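Local coordinates for protein PBP5 (Haemophilus influenzae, PDB 3A3J) that probably removes the C-terminal D-alanine from cell-wall peptide precursors, acting as a serine-type D-alanyl-D-alanine carboxypeptidase that belongs to the penicillin-binding proteins, at residues 34-39 and 97-102; 42-47 and 163-168; 91-96 and 169-174; 103-108 and 138-143; 212-217 and 226-231. All coordinates share one frame; numbering follows the deposited sequence.

Contact 1 of 5, residues 34-39 and 97-102; sequences PASLTK and VVSGND
Lys39 reaches across to Ser99 and Asn101, and these three residues make up most of the contact. The lysine leaves its helix with CG beside the backbone N, runs nearly straight through CD, where it passes 3.6 Å from CA of Ser99, and then bends at the last torsion (chi4 93°). Within its own segment NZ donates a hydrogen bond to OG of Ser36 at 2.7 Å, and His140 O is a further acceptor. The bend also brings NZ to OD1 of Asn101 at 2.8 Å, a weak bond, the two side chains crossing at about a right angle. Ser99, in a turn of positive phi between two helices, lies alongside the lysine, its CB 3.8 Å from CD, while its OG stands 3.9 Å from OG of Ser36. The amide of Asn101 is held at its other end by Ser75, through ND2.

This is the active-site core of a penicillin-binding protein. Ser36 and Lys39 form the SxxK motif, very probably the acylated serine and its proton acceptor; Ser99, probably also an active-site residue, opens the SxN motif Ser99-Gly100-Asn101. Lys202, probably substrate-binding, is joined to OG of Ser99 by a weak hydrogen bond. Ser36, in a 3-10 turn, and Lys39 sit where helix 38-51 begins, facing the turn between helices 88-98 and 101-112, with strand 197-206 alongside and Leu37 packed on strand 210-218.

Contact 2 of 5, residues 42-47 and 163-168; sequences TSYVVG and RDLPEE
Tyr44, Gly47 and Ser43 of helix 38-51 lie against Asp164, Leu165 and Glu168, where helix 151-164 breaks and restarts as helix 166-169; the contact is part of the helical region of the penicillin-binding fold shared with serine beta-lactamases. Leu165 is the first non-helical residue after one helix and occupies the N-cap position of the next.

One hydrogen bond crosses the contact. The Tyr44 ring, with CG anti to the backbone N (chi1 -171°), reaches out from the side of the helix, and OH donates to OD2 of Asp164 over 2.7 Å. The oxygen lies at the ring edge, in the ring plane, while OH approaches the carboxylate from its anti side, 27° out of the carboxylate plane; the two planes are 71° apart. OD2 also takes a hydrogen bond from His160, so two donors grip it.

The apolar part belongs to Leu165, whose two methyls divide the work. CD1 packs on CD1 of Tyr44 at 3.8 Å, at about a right angle to the ring side chain, and CD2 lies 3.6 Å from the carbonyl C of Gly47, where the helix offers bare backbone.

Glu168 bends at chi2 toward the same helix. Its OE2 comes within 2.8 Å of Ser43 O, two acceptors face to face without a hydrogen bond; that same Ser43 O already receives Gly47 N at 2.7 Å.

Contact 3 of 5, residues 91-96 and 169-174; sequences LNRGVI and YKIYSE
Ile96 fits into the angle between Ile171 and Tyr172, and this apolar packing covers more surface than anything else here. With CG1 beside the backbone N (chi1 -75°), CG2 stands anti to it and sits almost centrally over one face of the Tyr172 ring, 3.7 Å from the centroid and 8° off the ring normal, a clean CH-pi contact. From that spot the same methyl also touches CG2 of Ile171 at 3.6 Å. The rest of the isoleucine follows the ring: CD1 lies 3.8 Å from CE2 of Tyr172, so the branched side chain blankets the phenol from its centre out to its hydroxyl end. Ile96 crosses both partners at about a right angle.

Helix 88-98 leads directly into the SxN turn of this penicillin-binding fold, and the opposing segment is the irregular run that leaves helix 166-169 for strand 176-179. That run is folded tightly on itself, with Tyr172 N bonded to Tyr169 O at 3.0 Å and Glu174 N to Ile171 O at 3.0 Å. Lys202, a probable substrate-binding residue, has its NZ hydrogen-bonded to Ile96 O, just beside the tyrosine ring.

The charged part is made by Arg93 and Glu174. Arg93 folds back at chi2 and chi3 so that its NH1 donates to OE2 of Glu174, a salt bridge of 2.8 Å with an N-H...O angle of 145°. The guanidinium and carboxylate are nearly coplanar, and OE2 uses its syn lone pair, receiving NH1 in the guanidinium plane. The hydrocarbon of Ile171 adjoins this pair, its CG1 4.1 Å from NH1 of Arg93.

Contact 4 of 5, residues 103-108 and 138-143; sequences ATVALA and TPHGLD
The CB of Thr104 is directed toward the Pro139-His140 corner. Its OG1, held in the crowded position between backbone N and carbonyl carbon (chi1 66°), lies 3.7 Å from CB of His140 and 4.0 Å from CG of Pro139, while CB and CG2 face the proline carbonyl. These are packing contacts; the hydroxyl gives its hydrogen bond in a different direction, to Asn101 O one turn back in its own helix. The His140 side chain crosses the threonine at about a right angle and turns its ring edge to the helix, CD2 standing 4.3 Å from CG2 of Val105. One turn on, Ala108 CB meets CG of Pro139 at 4.3 Å.

The loop 138-143 thus lies along helix 101-112, on the wall of the penicillin-binding active site: His140 O hydrogen-bonds NZ of Lys39, the probable proton acceptor.

An ST motif shapes the loop, Thr138 OG1 accepting from Gly141 N at 2.8 Å. The imidazole is fixed from two directions. Thr138 CB covers one face near the rim, 3.4 Å above the plane, and at the edge ND1 accepts from Leu142 N, at 3.2 Å and 162°, with the donor lying in the ring plane.

Contact 5 of 5, residues 212-217 and 226-231; sequences NLVASA and ISVVMG
Leu213 pairs with Val229, and Ala215 with Ser227, as the two hydrogen-bonded pairs of an antiparallel beta hairpin made by strands 210-218 and 224-232. Each pair closes a two-way exchange. Leu213 N gives to Val229 O at 3.1 Å and Val229 N returns to Leu213 O, meeting that oxygen nearly head-on. Ser227 N reaches Ala215 O at 2.7 Å and Ala215 N reaches Ser227 O at 2.9 Å, both with the donor tilted about 20° from the carbonyl plane. The axes of segments 212-217 and 226-230 come within 4.6 Å and run at 163° to each other.

Between them sits the non-hydrogen-bonded pair Val214-Val228, the two side by side and pointing the same way, CG2 of Val214 packed 4.0 Å from CG1 of Val228. Beyond Ala215-Ser227, in the next such pair, OG of Ser216, anti to the backbone N, lies 3.5 Å from CG1 of Ile226 and is hydrogen-bonded to Leu225 O. On the other face a water bridges the strands, donating to Leu213 O over 3.0 Å and hydrogen-bonded to OG of Ser227 at 2.9 Å.

Further out, ND2 of Asn212 is hydrogen-bonded to Pro34 O, tying the hairpin to the chain just before the probable nucleophile. In the five-stranded antiparallel sheet, the hairpin has strand 11-16 beside 224-232 and strand 197-206, which carries Lys202, beside 210-218. Helix 151-164 packs on the face of Ser216, Ile226 and Val228, and helix 235-252 covers the face of Leu213, Ser227 and Val229.

In the fold
All five contacts lie in the D-alanyl-D-alanine carboxypeptidase part of the chain. Contacts 1 and 4 have the closest centres, about 7 Å apart, and share helix 101-112. Contact 2 shares helix 38-51 with contact 1, and contact 3 shares helix 88-98 with it. Along the chain, contacts 1, 2 and 3 interlock, since their segments alternate, and contact 4 falls within the spans of both 2 and 3. Contact 5 comes last, in the sheet, its centre about 21 Å from that of contact 4, yet Leu37 of contact 1 packs on Val214 and Met230. The SxxK and SxN motifs are therefore held where interlocked helices meet the sheet bearing Lys202.

Contact 1 of 5, residues 34-39 and 97-102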
# COMPACT_ATOMS: atom_id res chain seq x y z
N PRO A 34 -3.39 -5.68 -14.49
CA PRO A 34 -2.77 -5.98 -13.18
C PRO A 34 -2.45 -7.46 -12.96
O PRO A 34 -1.57 -7.77 -12.12
CB PRO A 34 -3.82 -5.52 -12.18
CG PRO A 34 -5.14 -5.68 -12.93
CD PRO A 34 -4.83 -5.35 -14.38
N ALA A 35 -3.19 -8.35 -13.63
CA ALA A 35 -2.87 -9.79 -13.59
C ALA A 35 -2.99 -10.12 -12.11
O ALA A 35 -3.88 -9.56 -11.48
CB ALA A 35 -1.51 -10.05 -14.11
N SER A 36 -2.19 -11.03 -11.55
CA SER A 36 -2.39 -11.33 -10.13
C SER A 36 -2.20 -10.20 -9.08
O SER A 36 -2.44 -10.41 -7.88
CB SER A 36 -1.55 -12.52 -9.71
OG SER A 36 -2.29 -13.74 -9.98
N LEU A 37 -1.78 -8.99 -9.47
CA LEU A 37 -1.68 -7.93 -8.38
C LEU A 37 -3.13 -7.57 -8.00
O LEU A 37 -3.43 -7.08 -6.86
CB LEU A 37 -0.99 -6.69 -8.91
CG LEU A 37 0.41 -6.88 -9.51
CD1 LEU A 37 0.97 -5.54 -10.07
CD2 LEU A 37 1.28 -7.46 -8.47
N THR A 38 -4.07 -7.93 -8.90
CA THR A 38 -5.52 -7.80 -8.56
C THR A 38 -5.84 -8.42 -7.22
O THR A 38 -6.68 -7.87 -6.42
CB THR A 38 -6.43 -8.43 -9.65
OG1 THR A 38 -6.15 -7.77 -10.91
CG2 THR A 38 -7.94 -8.27 -9.25
N LYS A 39 -5.19 -9.56 -6.93
CA LYS A 39 -5.43 -10.25 -5.61
C LYS A 39 -5.10 -9.46 -4.36
O LYS A 39 -5.53 -9.83 -3.23
CB LYS A 39 -4.71 -11.62 -5.57
CG LYS A 39 -5.35 -12.55 -6.62
CD LYS A 39 -4.46 -13.72 -6.98
CE LYS A 39 -5.19 -14.72 -7.94
NZ LYS A 39 -4.85 -14.34 -9.31
N VAL A 97 -0.61 -16.24 -0.39
CA VAL A 97 0.69 -16.97 -0.68
C VAL A 97 0.80 -17.53 -2.09
O VAL A 97 1.84 -17.34 -2.73
CB VAL A 97 0.94 -18.01 0.40
CG1 VAL A 97 2.36 -18.66 0.26
CG2 VAL A 97 0.76 -17.32 1.77
N VAL A 98 -0.26 -18.15 -2.63
CA VAL A 98 -0.09 -18.79 -3.94
C VAL A 98 -1.03 -18.31 -5.00
O VAL A 98 -1.20 -18.98 -5.99
CB VAL A 98 -0.20 -20.38 -3.85
CG1 VAL A 98 0.87 -20.92 -2.89
CG2 VAL A 98 -1.55 -20.78 -3.33
N SER A 99 -1.67 -17.16 -4.78
CA SER A 99 -2.53 -16.56 -5.80
C SER A 99 -3.62 -17.54 -6.28
O SER A 99 -3.82 -17.72 -7.49
CB SER A 99 -1.66 -16.23 -6.98
OG SER A 99 -0.93 -15.09 -6.62
N GLY A 100 -4.24 -18.25 -5.34
CA GLY A 100 -5.21 -19.32 -5.79
C GLY A 100 -6.44 -18.72 -6.45
O GLY A 100 -7.18 -18.02 -5.80
N ASN A 101 -6.65 -18.97 -7.73
CA ASN A 101 -7.84 -18.39 -8.46
C ASN A 101 -9.20 -18.92 -7.96
O ASN A 101 -10.22 -18.17 -7.86
CB ASN A 101 -7.69 -18.52 -9.97
CG ASN A 101 -6.70 -17.53 -10.50
OD1 ASN A 101 -6.46 -16.51 -9.85
ND2 ASN A 101 -6.11 -17.81 -11.63
N ASP A 102 -9.17 -20.21 -7.63
CA ASP A 102 -10.32 -20.91 -7.10
C ASP A 102 -10.58 -20.34 -5.73
O ASP A 102 -11.74 -20.06 -5.38
CB ASP A 102 -10.07 -22.46 -7.06
CG ASP A 102 -8.70 -22.85 -6.43
OD1 ASP A 102 -7.92 -21.96 -5.94
OD2 ASP A 102 -8.43 -24.08 -6.44

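Contact 2 of 5, residues 42-47 and 163-168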
# COMPACT_ATOMS: atom_id res chain seq x y z
N THR A 42 -8.42 -7.84 -3.68
CA THR A 42 -9.25 -8.95 -3.11
C THR A 42 -8.94 -9.25 -1.66
O THR A 42 -9.84 -9.40 -0.82
CB THR A 42 -9.12 -10.28 -3.95
OG1 THR A 42 -9.50 -10.03 -5.31
CG2 THR A 42 -9.98 -11.38 -3.35
N SER A 43 -7.64 -9.39 -1.34
CA SER A 43 -7.26 -9.61 0.08
C SER A 43 -7.53 -8.39 0.97
O SER A 43 -7.75 -8.53 2.17
CB SER A 43 -5.74 -9.92 0.12
OG SER A 43 -5.48 -10.81 -1.02
N TYR A 44 -7.43 -7.20 0.40
CA TYR A 44 -7.83 -5.98 1.14
C TYR A 44 -9.33 -6.12 1.60
O TYR A 44 -9.62 -6.14 2.82
CB TYR A 44 -7.59 -4.69 0.32
CG TYR A 44 -7.83 -3.45 1.21
CD1 TYR A 44 -6.79 -2.94 2.01
CD2 TYR A 44 -9.10 -2.90 1.36
CE1 TYR A 44 -7.00 -1.83 2.88
CE2 TYR A 44 -9.34 -1.78 2.21
CZ TYR A 44 -8.26 -1.25 2.96
OH TYR A 44 -8.44 -0.19 3.80
N VAL A 45 -10.23 -6.37 0.64
CA VAL A 45 -11.70 -6.65 1.00
C VAL A 45 -11.83 -7.72 2.07
O VAL A 45 -12.41 -7.47 3.11
CB VAL A 45 -12.49 -7.02 -0.27
CG1 VAL A 45 -13.99 -7.24 -0.01
CG2 VAL A 45 -12.33 -5.90 -1.26
N VAL A 46 -11.18 -8.88 1.86
CA VAL A 46 -11.24 -9.98 2.84
C VAL A 46 -10.69 -9.51 4.18
O VAL A 46 -11.25 -9.78 5.25
CB VAL A 46 -10.42 -11.28 2.36
CG1 VAL A 46 -10.47 -12.36 3.44
CG2 VAL A 46 -10.97 -11.88 1.06
N GLY A 47 -9.57 -8.81 4.14
CA GLY A 47 -8.97 -8.43 5.42
C GLY A 47 -9.80 -7.40 6.19
O GLY A 47 -9.97 -7.49 7.39
N ARG A 163 -0.64 -0.75 6.00
CA ARG A 163 -1.13 0.21 7.04
C ARG A 163 -2.46 -0.26 7.73
O ARG A 163 -2.56 -0.33 8.94
CB ARG A 163 -1.33 1.61 6.40
CG ARG A 163 -1.83 2.69 7.44
CD ARG A 163 -1.69 4.08 6.79
NE ARG A 163 -0.31 4.46 6.85
CZ ARG A 163 0.51 4.65 5.83
NH1 ARG A 163 0.11 4.55 4.59
NH2 ARG A 163 1.76 4.95 6.08
N ASP A 164 -3.48 -0.61 6.94
CA ASP A 164 -4.85 -0.98 7.55
C ASP A 164 -4.98 -2.40 8.07
O ASP A 164 -5.81 -2.66 8.93
CB ASP A 164 -5.95 -0.71 6.52
CG ASP A 164 -5.82 0.66 5.95
OD1 ASP A 164 -5.24 1.45 6.72
OD2 ASP A 164 -6.22 1.00 4.80
N LEU A 165 -4.12 -3.31 7.60
CA LEU A 165 -4.25 -4.76 7.82
C LEU A 165 -2.93 -5.43 8.24
O LEU A 165 -2.48 -6.38 7.60
CB LEU A 165 -4.74 -5.42 6.50
CG LEU A 165 -6.09 -4.93 5.96
CD1 LEU A 165 -6.40 -5.65 4.67
CD2 LEU A 165 -7.20 -5.11 7.04
N PRO A 166 -2.29 -4.92 9.32
CA PRO A 166 -0.97 -5.42 9.74
C PRO A 166 -0.99 -6.92 10.02
O PRO A 166 -0.03 -7.63 9.77
CB PRO A 166 -0.68 -4.65 11.02
CG PRO A 166 -2.14 -3.98 11.44
CD PRO A 166 -2.85 -3.82 10.15
N GLU A 167 -2.08 -7.43 10.53
CA GLU A 167 -2.09 -8.83 10.87
C GLU A 167 -2.15 -9.63 9.56
O GLU A 167 -1.39 -10.60 9.36
CB GLU A 167 -3.22 -9.11 11.86
CG GLU A 167 -3.12 -10.39 12.63
CD GLU A 167 -1.71 -10.72 13.17
OE1 GLU A 167 -1.01 -9.83 13.72
OE2 GLU A 167 -1.30 -11.91 13.04
N GLU A 168 -2.99 -9.22 8.63
CA GLU A 168 -3.07 -9.90 7.36
C GLU A 168 -1.71 -9.79 6.62
O GLU A 168 -1.25 -10.78 6.06
CB GLU A 168 -4.26 -9.37 6.52
CG GLU A 168 -4.41 -9.91 5.03
CD GLU A 168 -5.89 -10.26 4.61
OE1 GLU A 168 -6.75 -10.23 5.51
OE2 GLU A 168 -6.22 -10.56 3.43

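Contact 3 of 5, residues 91-96 and 169-174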
# COMPACT_ATOMS: atom_id res chain seq x y z
N LEU A 91 -8.47 -20.19 2.82
CA LEU A 91 -8.74 -19.58 1.52
C LEU A 91 -7.90 -18.32 1.30
O LEU A 91 -7.36 -18.08 0.27
CB LEU A 91 -10.24 -19.29 1.37
CG LEU A 91 -11.20 -20.50 1.29
CD1 LEU A 91 -12.62 -19.97 1.35
CD2 LEU A 91 -10.92 -21.15 -0.06
N ASN A 92 -7.90 -17.46 2.29
CA ASN A 92 -7.18 -16.20 2.27
C ASN A 92 -5.64 -16.43 2.17
O ASN A 92 -4.96 -15.89 1.28
CB ASN A 92 -7.53 -15.48 3.57
CG ASN A 92 -7.23 -14.00 3.49
OD1 ASN A 92 -6.87 -13.43 4.50
ND2 ASN A 92 -7.26 -13.41 2.30
N ARG A 93 -5.14 -17.35 3.00
CA ARG A 93 -3.74 -17.77 2.87
C ARG A 93 -3.51 -18.22 1.44
O ARG A 93 -2.54 -17.79 0.80
CB ARG A 93 -3.39 -18.83 3.95
CG ARG A 93 -1.97 -19.40 3.96
CD ARG A 93 -1.29 -19.32 5.39
NE ARG A 93 -2.30 -19.53 6.37
CZ ARG A 93 -2.36 -18.91 7.53
NH1 ARG A 93 -1.46 -18.02 7.92
NH2 ARG A 93 -3.37 -19.19 8.27
N GLY A 94 -4.44 -18.97 0.85
CA GLY A 94 -4.18 -19.44 -0.51
C GLY A 94 -4.17 -18.34 -1.55
O GLY A 94 -3.45 -18.42 -2.55
N VAL A 95 -5.09 -17.37 -1.43
CA VAL A 95 -5.05 -16.17 -2.29
C VAL A 95 -3.72 -15.40 -2.08
O VAL A 95 -3.09 -15.03 -3.02
CB VAL A 95 -6.19 -15.17 -1.86
CG1 VAL A 95 -6.02 -13.83 -2.61
CG2 VAL A 95 -7.59 -15.82 -2.10
N ILE A 96 -3.39 -15.13 -0.83
CA ILE A 96 -2.21 -14.33 -0.51
C ILE A 96 -0.86 -15.01 -0.87
O ILE A 96 -0.13 -14.47 -1.66
CB ILE A 96 -2.18 -13.98 0.94
CG1 ILE A 96 -3.20 -12.85 1.23
CG2 ILE A 96 -0.72 -13.53 1.30
CD1 ILE A 96 -3.43 -12.72 2.76
N TYR A 169 -1.05 -8.62 6.64
CA TYR A 169 0.16 -8.40 5.83
C TYR A 169 1.30 -9.41 6.16
O TYR A 169 2.13 -9.74 5.30
CB TYR A 169 0.66 -6.96 5.98
CG TYR A 169 1.91 -6.75 5.19
CD1 TYR A 169 1.86 -6.81 3.80
CD2 TYR A 169 3.16 -6.57 5.82
CE1 TYR A 169 3.00 -6.68 3.06
CE2 TYR A 169 4.34 -6.40 5.06
CZ TYR A 169 4.22 -6.47 3.68
OH TYR A 169 5.33 -6.33 2.86
N LYS A 170 1.31 -9.91 7.39
CA LYS A 170 2.27 -10.88 7.82
C LYS A 170 2.20 -12.14 6.97
O LYS A 170 3.19 -12.83 6.81
CB LYS A 170 2.02 -11.22 9.29
CG LYS A 170 2.44 -10.10 10.22
CD LYS A 170 2.21 -10.56 11.63
CE LYS A 170 2.33 -9.40 12.58
NZ LYS A 170 1.90 -9.91 13.89
N ILE A 171 1.04 -12.42 6.41
CA ILE A 171 0.85 -13.64 5.68
C ILE A 171 1.64 -13.55 4.37
O ILE A 171 2.04 -14.56 3.81
CB ILE A 171 -0.67 -13.92 5.43
CG1 ILE A 171 -1.38 -14.11 6.78
CG2 ILE A 171 -0.85 -15.20 4.49
CD1 ILE A 171 -2.99 -14.18 6.67
N TYR A 172 1.81 -12.35 3.88
CA TYR A 172 2.53 -12.08 2.64
C TYR A 172 4.04 -12.45 2.65
O TYR A 172 4.64 -12.49 1.62
CB TYR A 172 2.47 -10.61 2.37
CG TYR A 172 1.15 -10.19 1.84
CD1 TYR A 172 0.99 -9.96 0.51
CD2 TYR A 172 0.04 -10.08 2.67
CE1 TYR A 172 -0.23 -9.63 0.01
CE2 TYR A 172 -1.19 -9.70 2.17
CZ TYR A 172 -1.30 -9.49 0.86
OH TYR A 172 -2.51 -9.13 0.32
N SER A 173 4.63 -12.69 3.80
CA SER A 173 5.99 -13.18 3.79
C SER A 173 6.05 -14.73 4.06
O SER A 173 7.14 -15.31 4.24
CB SER A 173 6.80 -12.40 4.82
OG SER A 173 6.08 -12.48 6.04
N GLU A 174 4.91 -15.43 4.05
CA GLU A 174 4.97 -16.88 4.22
C GLU A 174 5.54 -17.41 2.92
O GLU A 174 5.11 -16.97 1.85
CB GLU A 174 3.58 -17.47 4.54
CG GLU A 174 3.14 -17.04 5.92
CD GLU A 174 1.76 -17.54 6.23
OE1 GLU A 174 1.25 -18.30 5.38
OE2 GLU A 174 1.15 -17.16 7.25

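Contact 4 of 5, residues 103-108 and 138-143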
# COMPACT_ATOMS: atom_id res chain seq x y z
N ALA A 103 -9.53 -20.10 -4.95
CA ALA A 103 -9.74 -19.48 -3.61
C ALA A 103 -10.36 -18.10 -3.68
O ALA A 103 -11.08 -17.75 -2.76
CB ALA A 103 -8.45 -19.35 -2.85
N THR A 104 -10.08 -17.30 -4.72
CA THR A 104 -10.62 -15.98 -4.71
C THR A 104 -12.17 -15.99 -5.01
O THR A 104 -12.97 -15.17 -4.46
CB THR A 104 -9.96 -15.08 -5.71
OG1 THR A 104 -10.25 -15.55 -7.00
CG2 THR A 104 -8.48 -15.03 -5.56
N VAL A 105 -12.58 -16.87 -5.92
CA VAL A 105 -13.98 -17.05 -6.22
C VAL A 105 -14.69 -17.56 -4.97
O VAL A 105 -15.72 -16.99 -4.56
CB VAL A 105 -14.16 -18.02 -7.39
CG1 VAL A 105 -15.60 -18.51 -7.44
CG2 VAL A 105 -13.78 -17.27 -8.68
N ALA A 106 -14.11 -18.58 -4.31
CA ALA A 106 -14.71 -19.04 -3.08
C ALA A 106 -14.91 -17.89 -2.08
O ALA A 106 -15.98 -17.84 -1.39
CB ALA A 106 -13.92 -20.11 -2.44
N LEU A 107 -13.87 -17.06 -1.89
CA LEU A 107 -14.02 -15.91 -0.94
C LEU A 107 -15.01 -14.84 -1.42
O LEU A 107 -15.79 -14.35 -0.65
CB LEU A 107 -12.68 -15.24 -0.61
CG LEU A 107 -11.81 -16.09 0.31
CD1 LEU A 107 -10.29 -15.71 0.21
CD2 LEU A 107 -12.32 -16.10 1.72
N ALA A 108 -14.92 -14.44 -2.67
CA ALA A 108 -15.82 -13.47 -3.16
C ALA A 108 -17.30 -13.88 -2.88
O ALA A 108 -18.14 -13.02 -2.45
CB ALA A 108 -15.62 -13.28 -4.70
N THR A 138 -12.85 -8.52 -11.81
CA THR A 138 -12.74 -9.91 -11.36
C THR A 138 -12.08 -9.88 -10.03
O THR A 138 -11.41 -8.91 -9.69
CB THR A 138 -11.77 -10.74 -12.28
OG1 THR A 138 -10.43 -10.19 -12.20
CG2 THR A 138 -12.24 -10.77 -13.75
N PRO A 139 -12.22 -10.97 -9.26
CA PRO A 139 -11.45 -11.00 -8.02
C PRO A 139 -10.02 -11.62 -8.20
O PRO A 139 -9.20 -11.59 -7.25
CB PRO A 139 -12.32 -11.85 -7.11
CG PRO A 139 -13.02 -12.81 -8.05
CD PRO A 139 -13.12 -12.15 -9.41
N HIS A 140 -9.69 -12.09 -9.42
CA HIS A 140 -8.43 -12.77 -9.61
C HIS A 140 -7.47 -12.12 -10.57
O HIS A 140 -6.30 -12.45 -10.53
CB HIS A 140 -8.69 -14.21 -10.08
CG HIS A 140 -9.79 -14.34 -11.11
ND1 HIS A 140 -9.72 -13.76 -12.36
CD2 HIS A 140 -10.99 -14.99 -11.06
CE1 HIS A 140 -10.81 -14.04 -13.05
NE2 HIS A 140 -11.59 -14.80 -12.29
N GLY A 141 -7.94 -11.30 -11.51
CA GLY A 141 -7.03 -10.56 -12.37
C GLY A 141 -6.84 -11.10 -13.78
O GLY A 141 -5.96 -10.67 -14.52
N LEU A 142 -7.69 -12.06 -14.18
CA LEU A 142 -7.64 -12.62 -15.50
C LEU A 142 -7.80 -11.45 -16.45
O LEU A 142 -8.66 -10.61 -16.25
CB LEU A 142 -8.79 -13.61 -15.67
CG LEU A 142 -9.20 -13.93 -17.12
CD1 LEU A 142 -7.91 -14.56 -17.77
CD2 LEU A 142 -10.61 -14.84 -17.34
N ASP A 143 -7.03 -11.43 -17.51
CA ASP A 143 -6.90 -10.23 -18.29
C ASP A 143 -8.22 -9.83 -18.91
O ASP A 143 -8.99 -10.67 -19.34
CB ASP A 143 -5.86 -10.41 -19.39
CG ASP A 143 -4.40 -10.31 -18.86
OD1 ASP A 143 -4.18 -9.90 -17.70
OD2 ASP A 143 -3.46 -10.63 -19.62

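Contact 5 of 5, residues 212-217 and 226-231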
# COMPACT_ATOMS: atom_id res chain seq x y z
N ASN A 212 5.27 -8.71 -13.34
CA ASN A 212 5.17 -7.57 -12.48
C ASN A 212 5.33 -7.99 -11.04
O ASN A 212 5.25 -9.20 -10.70
CB ASN A 212 3.84 -6.77 -12.80
CG ASN A 212 2.57 -7.56 -12.48
OD1 ASN A 212 2.54 -8.42 -11.58
ND2 ASN A 212 1.51 -7.20 -13.13
N LEU A 213 5.65 -7.06 -10.18
CA LEU A 213 5.85 -7.46 -8.79
C LEU A 213 5.68 -6.24 -7.94
O LEU A 213 6.09 -5.19 -8.33
CB LEU A 213 7.30 -7.97 -8.61
CG LEU A 213 7.88 -8.16 -7.19
CD1 LEU A 213 7.09 -9.13 -6.40
CD2 LEU A 213 9.43 -8.51 -7.10
N VAL A 214 5.07 -6.38 -6.78
CA VAL A 214 4.98 -5.34 -5.81
C VAL A 214 5.80 -5.79 -4.62
O VAL A 214 5.53 -6.83 -4.06
CB VAL A 214 3.49 -5.11 -5.42
CG1 VAL A 214 3.40 -4.07 -4.29
CG2 VAL A 214 2.80 -4.55 -6.62
N ALA A 215 6.83 -5.06 -4.24
CA ALA A 215 7.66 -5.51 -3.13
C ALA A 215 7.73 -4.43 -2.08
O ALA A 215 7.59 -3.25 -2.38
CB ALA A 215 9.10 -5.92 -3.64
N SER A 216 7.91 -4.82 -0.84
CA SER A 216 8.14 -3.86 0.16
C SER A 216 9.21 -4.43 1.07
O SER A 216 9.24 -5.65 1.30
CB SER A 216 6.85 -3.58 0.94
OG SER A 216 7.07 -2.60 1.98
N ALA A 217 10.10 -3.55 1.56
CA ALA A 217 11.28 -3.92 2.40
C ALA A 217 11.50 -2.83 3.46
O ALA A 217 11.15 -1.68 3.22
CB ALA A 217 12.52 -4.01 1.57
N ILE A 226 8.28 0.70 -0.83
CA ILE A 226 7.45 -0.16 -1.58
C ILE A 226 7.84 0.10 -2.98
O ILE A 226 7.88 1.30 -3.37
CB ILE A 226 5.95 0.26 -1.38
CG1 ILE A 226 5.54 -0.07 0.04
CG2 ILE A 226 5.05 -0.44 -2.43
CD1 ILE A 226 4.13 0.53 0.35
N SER A 227 8.15 -0.96 -3.76
CA SER A 227 8.39 -0.78 -5.19
C SER A 227 7.35 -1.48 -6.02
O SER A 227 6.79 -2.48 -5.54
CB SER A 227 9.76 -1.41 -5.55
OG SER A 227 9.91 -2.79 -5.05
N VAL A 228 7.17 -1.05 -7.27
CA VAL A 228 6.29 -1.70 -8.17
C VAL A 228 6.98 -1.65 -9.52
O VAL A 228 7.38 -0.60 -9.95
CB VAL A 228 4.84 -0.99 -8.28
CG1 VAL A 228 3.94 -1.77 -9.20
CG2 VAL A 228 4.20 -0.82 -6.89
N VAL A 229 7.11 -2.80 -10.19
CA VAL A 229 7.56 -2.83 -11.56
C VAL A 229 6.52 -3.59 -12.43
O VAL A 229 5.95 -4.61 -12.00
CB VAL A 229 8.99 -3.53 -11.67
CG1 VAL A 229 9.98 -2.81 -10.75
CG2 VAL A 229 8.92 -5.04 -11.24
N MET A 230 6.29 -3.10 -13.64
CA MET A 230 5.33 -3.70 -14.47
C MET A 230 5.96 -3.87 -15.83
O MET A 230 6.82 -3.07 -16.20
CB MET A 230 4.07 -2.80 -14.56
CG MET A 230 3.30 -2.85 -13.31
SD MET A 230 2.03 -1.56 -13.08
CE MET A 230 0.84 -2.58 -12.22
N GLY A 231 5.50 -4.88 -16.56
CA GLY A 231 5.98 -5.14 -17.92
C GLY A 231 7.48 -5.42 -17.93
O GLY A 231 8.16 -4.89 -18.78
O HOH W 1 8.74 -4.19 -7.26